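Local coordinates for uncharacterized protein (Enterococcus faecalis, PDB 3B48) that probably serves as the phosphoryl-donor subunit of a dihydroxyacetone kinase complex, passing phosphate that originates from phosphoenolpyruvate toward dihydroxyacetone, at residues M4-L9 against E32-H37. Numbering follows the deposited sequence.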
# COMPACT_ATOMS: atom_id res chain seq x y z
N MSE B 4 0.50 21.77 -14.20
CA MSE B 4 -0.91 21.43 -13.81
C MSE B 4 -1.09 21.24 -12.29
O MSE B 4 -0.12 21.03 -11.54
CB MSE B 4 -1.45 20.21 -14.60
CG MSE B 4 -1.09 18.82 -14.05
SE MSE B 4 -2.63 17.55 -13.97
CE MSE B 4 -3.51 17.94 -15.70
N LYS B 5 -2.33 21.33 -11.84
CA LYS B 5 -2.60 21.23 -10.42
C LYS B 5 -3.22 19.90 -10.04
O LYS B 5 -4.31 19.56 -10.48
CB LYS B 5 -3.40 22.44 -9.95
CG LYS B 5 -2.49 23.62 -9.72
CD LYS B 5 -3.06 24.93 -10.21
CE LYS B 5 -2.05 26.04 -10.05
NZ LYS B 5 -2.74 27.35 -9.96
N ALA B 6 -2.49 19.15 -9.22
CA ALA B 6 -2.88 17.81 -8.81
C ALA B 6 -2.78 17.59 -7.30
O ALA B 6 -1.90 18.14 -6.61
CB ALA B 6 -2.09 16.77 -9.55
N ASP B 7 -3.75 16.83 -6.79
CA ASP B 7 -3.72 16.34 -5.43
C ASP B 7 -3.94 14.84 -5.44
O ASP B 7 -4.73 14.31 -6.26
CB ASP B 7 -4.80 16.99 -4.58
CG ASP B 7 -4.67 18.49 -4.50
OD1 ASP B 7 -4.62 19.12 -5.57
OD2 ASP B 7 -4.65 19.04 -3.37
N ILE B 8 -3.22 14.16 -4.54
CA ILE B 8 -3.40 12.75 -4.26
C ILE B 8 -4.11 12.58 -2.93
O ILE B 8 -3.64 13.03 -1.87
CB ILE B 8 -2.07 11.99 -4.22
CG1 ILE B 8 -1.42 11.95 -5.60
CG2 ILE B 8 -2.27 10.57 -3.66
CD1 ILE B 8 0.03 11.59 -5.58
N LEU B 9 -5.26 11.93 -2.99
CA LEU B 9 -6.05 11.68 -1.79
C LEU B 9 -6.00 10.18 -1.50
O LEU B 9 -6.36 9.34 -2.37
CB LEU B 9 -7.50 12.18 -1.93
CG LEU B 9 -7.87 13.67 -2.11
CD1 LEU B 9 -7.35 14.30 -3.44
CD2 LEU B 9 -9.41 13.78 -2.01
N GLU B 32 7.04 17.02 -5.06
CA GLU B 32 7.40 18.43 -5.21
C GLU B 32 6.43 19.12 -6.15
O GLU B 32 6.29 20.33 -6.10
CB GLU B 32 8.83 18.59 -5.74
CG GLU B 32 9.92 18.15 -4.75
CD GLU B 32 11.34 18.32 -5.30
OE1 GLU B 32 11.54 19.09 -6.27
OE2 GLU B 32 12.27 17.70 -4.73
N GLU B 33 5.75 18.34 -6.99
CA GLU B 33 4.76 18.89 -7.90
C GLU B 33 3.34 18.34 -7.66
O GLU B 33 2.52 18.33 -8.56
CB GLU B 33 5.21 18.71 -9.39
N ILE B 34 3.05 17.90 -6.44
CA ILE B 34 1.72 17.37 -6.14
C ILE B 34 1.41 17.49 -4.64
O ILE B 34 2.31 17.36 -3.79
CB ILE B 34 1.56 15.94 -6.68
CG1 ILE B 34 0.09 15.51 -6.70
CG2 ILE B 34 2.48 14.95 -5.94
CD1 ILE B 34 -0.20 14.50 -7.79
N THR B 35 0.16 17.80 -4.33
CA THR B 35 -0.29 17.84 -2.93
C THR B 35 -0.87 16.48 -2.54
O THR B 35 -1.64 15.89 -3.29
CB THR B 35 -1.26 19.01 -2.68
OG1 THR B 35 -0.60 20.22 -3.08
CG2 THR B 35 -1.60 19.14 -1.17
N ILE B 36 -0.44 15.95 -1.39
CA ILE B 36 -0.90 14.66 -0.84
C ILE B 36 -1.74 14.94 0.40
O ILE B 36 -1.32 15.68 1.26
CB ILE B 36 0.28 13.73 -0.41
CG1 ILE B 36 1.36 13.61 -1.49
CG2 ILE B 36 -0.21 12.36 -0.03
CD1 ILE B 36 0.87 13.17 -2.84
N HIS B 37 -2.91 14.31 0.48
CA HIS B 37 -3.77 14.43 1.66
C HIS B 37 -3.83 13.06 2.35
O HIS B 37 -4.17 12.06 1.71
CB HIS B 37 -5.17 14.91 1.24
CG HIS B 37 -5.18 16.22 0.52
ND1 HIS B 37 -5.35 17.43 1.16
CD2 HIS B 37 -5.00 16.52 -0.79
CE1 HIS B 37 -5.32 18.41 0.28
NE2 HIS B 37 -5.09 17.89 -0.91
O HOH W 1 0.52 19.99 -8.18
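Ile34 meets Ala6 through apolar contact. Its CG1 stands anti to the backbone N (chi1 -165°), which brings it over the carbonyl of Ala6, and Ile34 CD1 presses on Ala6 CB at 3.4 Å, tighter than ordinary van der Waals packing. The same methyl meets Ile8 CG1, the two isoleucine side chains crossing at about a right angle. Just before backbone pairing begins, a water links the two segments, accepting from Ala6 N and donating to Glu33 O at 2.6 Å. Thr35 is held by both its backbone polar atoms: its N donates to Ala6 O, while its O accepts from Ile8 N at 2.7 Å. Asp7 CA adds a CA-H...O contact to that same oxygen, and Thr35 CB lies against Asp7 OD2. Ile36 turns to the other face, where its CD1 packs beside Ile8 CD1 at 3.3 Å, again close; Ala106 and Ala110 of helix 102-113 also meet Ile8 there. His37 closes the pairing, its N bonding to Ile8 O at 2.8 Å. Its ring returns to Asp7: His37 NE2 donates to Asp7 OD2 at 2.8 Å, with an N-H...O angle of 169°. OD2 offers its anti lone pair, and the carboxylate and ring planes are only 12° apart. Asp7 OD1 forms a salt bridge with Arg65, so both carboxylate oxygens are engaged, which would probably favour the ionised aspartate. Parallel bridges Asp7-Thr35, Ile8-Ile36 and Leu9-His37 define neighbouring strands joined through helix 15-27: the first beta-alpha-beta unit of the parallel, helix-flanked sheet of a mannose-type EIIA domain.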